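PDB 5FN8: receptor-type tyrosine-protein phosphatase C from Rattus norvegicus, which probably dephosphorylates protein tyrosines and supports T-cell activation through the antigen receptor, and is represented here by its extracellular domains d3-d4. Local coordinates for residues 95-108 with 169-183. Sequence-based numbering, arbitrary orientation.
With NAG (2-acetamido-2-deoxy-beta-D-glucopyranose), chain G; NAG (2-acetamido-2-deoxy-beta-D-glucopyranose), chain H.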
loop_
_atom_site.group_PDB
_atom_site.type_symbol
_atom_site.label_atom_id
_atom_site.label_comp_id
_atom_site.label_asym_id
_atom_site.label_seq_id
_atom_site.Cartn_x
_atom_site.Cartn_y
_atom_site.Cartn_z
ATOM N N ALA B 95 -10.631 2.631 -11.231
ATOM C CA ALA B 95 -10.134 3.626 -10.297
ATOM C C ALA B 95 -11.198 3.967 -9.254
ATOM O O ALA B 95 -12.404 3.759 -9.468
ATOM C CB ALA B 95 -9.703 4.877 -11.047
ATOM N N ALA B 96 -10.748 4.468 -8.108
ATOM C CA ALA B 96 -11.659 4.914 -7.059
ATOM C C ALA B 96 -11.208 6.309 -6.563
ATOM O O ALA B 96 -10.184 6.839 -7.020
ATOM C CB ALA B 96 -11.660 3.899 -5.911
ATOM N N ARG B 97 -11.986 6.921 -5.642
ATOM C CA ARG B 97 -11.634 8.207 -5.051
ATOM C C ARG B 97 -10.372 7.982 -4.227
ATOM O O ARG B 97 -10.277 6.978 -3.507
ATOM C CB ARG B 97 -12.740 8.718 -4.124
ATOM C CG ARG B 97 -14.028 9.085 -4.838
ATOM C CD ARG B 97 -15.066 9.524 -3.839
ATOM N NE ARG B 97 -14.961 10.958 -3.564
ATOM C CZ ARG B 97 -14.674 11.507 -2.384
ATOM N NH1 ARG B 97 -14.453 10.738 -1.322
ATOM N NH2 ARG B 97 -14.606 12.823 -2.257
ATOM N N PRO B 98 -9.350 8.856 -4.364
ATOM C CA PRO B 98 -8.149 8.690 -3.530
ATOM C C PRO B 98 -8.502 9.074 -2.073
ATOM O O PRO B 98 -9.624 9.536 -1.778
ATOM C CB PRO B 98 -7.189 9.735 -4.133
ATOM C CG PRO B 98 -8.060 10.799 -4.672
ATOM C CD PRO B 98 -9.287 10.100 -5.169
ATOM N N GLY B 99 -7.519 8.979 -1.190
ATOM C CA GLY B 99 -7.699 9.431 0.178
ATOM C C GLY B 99 -7.324 10.896 0.312
ATOM O O GLY B 99 -7.076 11.579 -0.681
ATOM N N LYS B 100 -7.295 11.390 1.545
ATOM C CA LYS B 100 -6.932 12.766 1.845
ATOM C C LYS B 100 -5.423 12.893 1.940
ATOM O O LYS B 100 -4.744 11.939 2.235
ATOM C CB LYS B 100 -7.596 13.238 3.136
ATOM C CG LYS B 100 -9.117 13.238 3.116
ATOM C CD LYS B 100 -9.683 13.440 4.520
ATOM C CE LYS B 100 -9.531 14.851 5.029
ATOM N NZ LYS B 100 -9.775 14.955 6.494
ATOM N N VAL B 101 -4.903 14.072 1.691
ATOM C CA VAL B 101 -3.479 14.356 1.767
ATOM C C VAL B 101 -3.030 14.277 3.241
ATOM O O VAL B 101 -3.831 14.502 4.164
ATOM C CB VAL B 101 -3.124 15.729 1.094
ATOM C CG1 VAL B 101 -3.479 15.732 -0.394
ATOM C CG2 VAL B 101 -3.735 16.942 1.838
ATOM N N ASN B 102 -1.754 13.981 3.454
ATOM C CA ASN B 102 -1.211 13.875 4.804
ATOM C C ASN B 102 -0.272 15.013 5.106
ATOM O O ASN B 102 0.480 15.437 4.236
ATOM C CB ASN B 102 -0.504 12.502 5.003
ATOM C CG ASN B 102 -1.464 11.335 4.994
ATOM O OD1 ASN B 102 -2.323 11.193 5.891
ATOM N ND2 ASN B 102 -1.380 10.512 3.946
ATOM N N GLY B 103 -0.314 15.471 6.346
ATOM C CA GLY B 103 0.567 16.502 6.878
ATOM C C GLY B 103 0.426 17.864 6.251
ATOM O O GLY B 103 1.440 18.505 5.938
ATOM N N MET B 104 -0.836 18.317 6.078
ATOM C CA MET B 104 -1.101 19.623 5.481
ATOM C C MET B 104 -0.705 20.733 6.438
ATOM O O MET B 104 -1.248 20.833 7.552
ATOM C CB MET B 104 -2.556 19.752 5.030
ATOM C CG MET B 104 -2.787 20.927 4.107
ATOM S SD MET B 104 -4.545 21.194 3.923
ATOM C CE MET B 104 -4.582 22.962 3.516
ATOM N N LYS B 105 0.281 21.534 6.014
ATOM C CA LYS B 105 0.789 22.652 6.798
ATOM C C LYS B 105 0.581 23.978 6.089
ATOM O O LYS B 105 0.996 24.160 4.941
ATOM C CB LYS B 105 2.267 22.461 7.144
ATOM C CG LYS B 105 2.578 22.742 8.605
ATOM C CD LYS B 105 3.439 21.636 9.159
ATOM C CE LYS B 105 4.907 21.990 9.209
ATOM N NZ LYS B 105 5.778 20.918 8.632
ATOM N N THR B 106 -0.055 24.907 6.795
ATOM C CA THR B 106 -0.330 26.267 6.338
ATOM C C THR B 106 0.576 27.218 7.125
ATOM O O THR B 106 0.596 27.157 8.356
ATOM C CB THR B 106 -1.850 26.547 6.375
ATOM O OG1 THR B 106 -2.134 27.669 5.568
ATOM C CG2 THR B 106 -2.418 26.738 7.791
ATOM N N SER B 107 1.367 28.052 6.424
ATOM C CA SER B 107 2.308 28.986 7.071
ATOM C C SER B 107 2.398 30.374 6.391
ATOM O O SER B 107 2.268 30.456 5.172
ATOM C CB SER B 107 3.697 28.354 7.154
ATOM O OG SER B 107 4.432 28.473 5.944
ATOM N N ARG B 108 2.681 31.449 7.169
ATOM C CA ARG B 108 2.859 32.796 6.608
ATOM C C ARG B 108 4.222 32.914 5.912
ATOM O O ARG B 108 5.250 32.668 6.539
ATOM C CB ARG B 108 2.700 33.882 7.677
ATOM C CG ARG B 108 1.537 34.832 7.402
ATOM C CD ARG B 108 0.963 35.433 8.679
ATOM N NE ARG B 108 0.267 34.436 9.497
ATOM C CZ ARG B 108 -0.083 34.598 10.771
ATOM N NH1 ARG B 108 0.192 35.739 11.397
ATOM N NH2 ARG B 108 -0.697 33.628 11.430
ATOM N N PHE B 169 -6.668 15.758 -3.522
ATOM C CA PHE B 169 -5.803 14.942 -4.369
ATOM C C PHE B 169 -6.612 14.528 -5.572
ATOM O O PHE B 169 -7.775 14.139 -5.424
ATOM C CB PHE B 169 -5.318 13.689 -3.634
ATOM C CG PHE B 169 -4.240 12.942 -4.388
ATOM C CD1 PHE B 169 -2.915 13.360 -4.340
ATOM C CD2 PHE B 169 -4.531 11.763 -5.066
ATOM C CE1 PHE B 169 -1.910 12.631 -4.988
ATOM C CE2 PHE B 169 -3.535 11.061 -5.725
ATOM C CZ PHE B 169 -2.231 11.496 -5.667
ATOM N N TYR B 170 -5.997 14.609 -6.748
ATOM C CA TYR B 170 -6.568 14.174 -8.015
ATOM C C TYR B 170 -5.719 13.018 -8.567
ATOM O O TYR B 170 -4.503 13.153 -8.697
ATOM C CB TYR B 170 -6.636 15.350 -9.006
ATOM C CG TYR B 170 -7.205 14.958 -10.350
ATOM C CD1 TYR B 170 -8.526 14.538 -10.473
ATOM C CD2 TYR B 170 -6.427 15.023 -11.508
ATOM C CE1 TYR B 170 -9.049 14.147 -11.702
ATOM C CE2 TYR B 170 -6.941 14.637 -12.746
ATOM C CZ TYR B 170 -8.262 14.225 -12.842
ATOM O OH TYR B 170 -8.795 13.891 -14.070
ATOM N N ASN B 171 -6.347 11.890 -8.863
ATOM C CA ASN B 171 -5.636 10.692 -9.322
ATOM C C ASN B 171 -5.754 10.389 -10.827
ATOM O O ASN B 171 -5.428 9.307 -11.246
ATOM C CB ASN B 171 -6.013 9.459 -8.445
ATOM C CG ASN B 171 -7.394 8.911 -8.708
ATOM O OD1 ASN B 171 -8.054 9.256 -9.687
ATOM N ND2 ASN B 171 -7.874 8.045 -7.839
ATOM N N GLY B 172 -6.177 11.361 -11.622
ATOM C CA GLY B 172 -6.347 11.193 -13.063
ATOM C C GLY B 172 -7.771 10.860 -13.433
ATOM O O GLY B 172 -8.146 10.931 -14.601
ATOM N N GLU B 173 -8.580 10.479 -12.441
ATOM C CA GLU B 173 -9.973 10.134 -12.688
ATOM C C GLU B 173 -10.915 10.655 -11.610
ATOM O O GLU B 173 -12.091 10.887 -11.891
ATOM C CB GLU B 173 -10.109 8.610 -12.815
ATOM C CG GLU B 173 -9.794 8.109 -14.211
ATOM C CD GLU B 173 -9.839 6.612 -14.354
ATOM O OE1 GLU B 173 -10.949 6.034 -14.310
ATOM O OE2 GLU B 173 -8.751 6.017 -14.501
ATOM N N TYR B 174 -10.419 10.828 -10.386
ATOM C CA TYR B 174 -11.248 11.258 -9.258
ATOM C C TYR B 174 -10.551 12.204 -8.359
ATOM O O TYR B 174 -9.335 12.142 -8.202
ATOM C CB TYR B 174 -11.704 10.053 -8.400
ATOM C CG TYR B 174 -12.612 9.098 -9.133
ATOM C CD1 TYR B 174 -13.956 9.395 -9.331
ATOM C CD2 TYR B 174 -12.131 7.883 -9.623
ATOM C CE1 TYR B 174 -14.787 8.537 -10.046
ATOM C CE2 TYR B 174 -12.963 6.996 -10.314
ATOM C CZ TYR B 174 -14.296 7.316 -10.503
ATOM O OH TYR B 174 -15.120 6.477 -11.220
ATOM N N LEU B 175 -11.344 13.035 -7.703
ATOM C CA LEU B 175 -10.907 13.971 -6.689
ATOM C C LEU B 175 -11.360 13.327 -5.364
ATOM O O LEU B 175 -12.469 12.802 -5.291
ATOM C CB LEU B 175 -11.686 15.279 -6.915
ATOM C CG LEU B 175 -11.048 16.612 -6.722
ATOM C CD1 LEU B 175 -9.719 16.728 -7.464
ATOM C CD2 LEU B 175 -11.950 17.639 -7.296
ATOM N N GLY B 176 -10.502 13.349 -4.361
ATOM C CA GLY B 176 -10.845 12.865 -3.032
ATOM C C GLY B 176 -11.402 13.979 -2.157
ATOM O O GLY B 176 -11.710 15.083 -2.637
ATOM N N ASP B 177 -11.543 13.713 -0.867
ATOM C CA ASP B 177 -12.033 14.699 0.108
ATOM C C ASP B 177 -10.941 15.731 0.402
ATOM O O ASP B 177 -9.749 15.369 0.404
ATOM C CB ASP B 177 -12.442 13.997 1.428
ATOM C CG ASP B 177 -13.754 13.230 1.394
ATOM O OD1 ASP B 177 -14.635 13.579 0.561
ATOM O OD2 ASP B 177 -13.944 12.358 2.260
ATOM N N PRO B 178 -11.308 17.003 0.689
ATOM C CA PRO B 178 -10.277 17.986 1.010
ATOM C C PRO B 178 -9.812 17.939 2.462
ATOM O O PRO B 178 -10.574 17.622 3.381
ATOM C CB PRO B 178 -10.983 19.316 0.765
ATOM C CG PRO B 178 -12.405 19.044 1.076
ATOM C CD PRO B 178 -12.655 17.622 0.694
ATOM N N GLU B 179 -8.557 18.309 2.661
ATOM C CA GLU B 179 -7.977 18.609 3.938
ATOM C C GLU B 179 -8.068 20.167 4.002
ATOM O O GLU B 179 -7.505 20.868 3.147
ATOM C CB GLU B 179 -6.534 18.090 4.037
ATOM C CG GLU B 179 -6.023 18.052 5.472
ATOM C CD GLU B 179 -6.909 17.314 6.462
ATOM O OE1 GLU B 179 -6.946 16.064 6.406
ATOM O OE2 GLU B 179 -7.600 17.987 7.261
ATOM N N ILE B 180 -8.877 20.683 4.953
ATOM C CA ILE B 180 -9.161 22.102 5.159
ATOM C C ILE B 180 -8.354 22.672 6.332
ATOM O O ILE B 180 -8.330 22.085 7.422
ATOM C CB ILE B 180 -10.688 22.344 5.323
ATOM C CG1 ILE B 180 -11.476 21.703 4.164
ATOM C CG2 ILE B 180 -11.014 23.841 5.497
ATOM C CD1 ILE B 180 -13.008 21.740 4.268
ATOM N N LYS B 181 -7.703 23.823 6.112
ATOM C CA LYS B 181 -6.904 24.493 7.140
ATOM C C LYS B 181 -7.146 26.007 7.142
ATOM O O LYS B 181 -6.934 26.652 6.113
ATOM C CB LYS B 181 -5.386 24.191 6.988
ATOM C CG LYS B 181 -4.976 22.741 7.212
ATOM C CD LYS B 181 -5.018 22.290 8.652
ATOM C CE LYS B 181 -4.851 20.789 8.780
ATOM N NZ LYS B 181 -6.053 20.179 9.420
ATOM N N PRO B 182 -7.588 26.604 8.272
ATOM C CA PRO B 182 -7.720 28.081 8.307
ATOM C C PRO B 182 -6.351 28.747 8.474
ATOM O O PRO B 182 -5.460 28.194 9.115
ATOM C CB PRO B 182 -8.619 28.343 9.522
ATOM C CG PRO B 182 -8.413 27.156 10.419
ATOM C CD PRO B 182 -7.885 25.999 9.594
ATOM N N GLN B 183 -6.170 29.902 7.853
ATOM C CA GLN B 183 -4.950 30.706 7.931
ATOM C C GLN B 183 -5.255 32.157 7.589
ATOM O O GLN B 183 -5.751 32.446 6.495
ATOM C CB GLN B 183 -3.843 30.148 7.029
ATOM C CG GLN B 183 -2.532 30.930 7.076
ATOM C CD GLN B 183 -1.571 30.489 8.155
ATOM O OE1 GLN B 183 -1.894 29.695 9.043
ATOM N NE2 GLN B 183 -0.355 31.005 8.100
HETATM C C1 NAG G . -5.116 19.206 -13.231
HETATM C C2 NAG G . -6.551 18.822 -13.601
HETATM C C3 NAG G . -6.593 17.656 -14.594
HETATM C C4 NAG G . -5.590 17.842 -15.727
HETATM C C5 NAG G . -4.190 18.132 -15.193
HETATM C C6 NAG G . -3.189 18.425 -16.292
HETATM C C7 NAG G . -8.515 18.175 -12.188
HETATM C C8 NAG G . -8.993 18.051 -10.775
HETATM N N2 NAG G . -7.199 18.465 -12.344
HETATM O O3 NAG G . -7.888 17.596 -15.187
HETATM O O4 NAG G . -5.570 16.662 -16.525
HETATM O O5 NAG G . -4.232 19.298 -14.357
HETATM O O6 NAG G . -1.877 18.642 -15.791
HETATM O O7 NAG G . -9.271 17.999 -13.139
HETATM C C1 NAG H . -16.388 2.005 -5.410
HETATM C C2 NAG H . -16.369 3.346 -4.677
HETATM C C3 NAG H . -17.704 3.557 -3.960
HETATM C C4 NAG H . -18.858 3.473 -4.957
HETATM C C5 NAG H . -18.795 2.157 -5.731
HETATM C C6 NAG H . -19.801 2.075 -6.859
HETATM C C7 NAG H . -14.435 4.645 -3.830
HETATM C C8 NAG H . -13.455 4.791 -2.703
HETATM N N2 NAG H . -15.251 3.562 -3.768
HETATM O O3 NAG H . -17.717 4.836 -3.334
HETATM O O4 NAG H . -20.110 3.574 -4.286
HETATM O O5 NAG H . -17.495 1.996 -6.324
HETATM O O6 NAG H . -19.800 3.245 -7.668
HETATM O O7 NAG H . -14.487 5.456 -4.756
HETATM O O HOH W 1 -11.462 3.400 -14.142
HETATM O O HOH W 2 -11.231 11.122 -0.061
HETATM O O HOH W 3 -8.170 14.049 -1.614
#
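P98 and N171 meet where residues 95-98 pass over the 169-176 turn. The ring of P98, a compact apolar wedge with no N-H to satisfy, sets CB 3.5 Å from CD2 of F169 and CG 3.4 Å from F169 O. The amide of N171 serves both sides: ND2 gives a hydrogen bond of 2.7 Å to A96 O, lying nearly along the C=O axis of A96 although the N-H...O angle is bent at 141°, while OD1 turns back on its own turn and accepts from E173 N and, above the carbonyl plane, from Y174 N. The first bond makes an Asx turn, the second an Asx motif; with CG between the backbone N and carbonyl carbon (chi1 74°), they fix the amide's rotation; I124 O also receives ND2. Y174 lies against residues 95-97, its CE2 3.4 Å from A95 O.

Towards solvent, R97 bends at chi3 to bring NH2 2.9 Å from D177 OD1. The carboxylate oxygen sits near the guanidinium plane, but the nitrogen approaches from above the carboxylate plane; CA of G176 sits over one guanidinium face, toward the rim. Glycine suits position 176, because a CB there would clash with P98 O. One water joins P98 O to D177 N, and another links G99 O, F169 N and D177 O.

Further on, K100 NZ makes a salt bridge of 3.0 Å to E179 OE1, its hydrogen bond weak, and K181 reaches OE2 weakly, so one glutamate ties two lysines. Alongside, the long, flexible M104 packs SD 3.7 Å from CG of K181, and V101 rests on E179 CB. T106 and Q183 pass in opposite directions, T106 CG2 3.3 Å from Q183 OE1.

Strands 104-108 and 179-183, edge strands of different sheets, run nearly parallel (14°), closing one side of the fibronectin type III beta-sandwich of the second domain, d4.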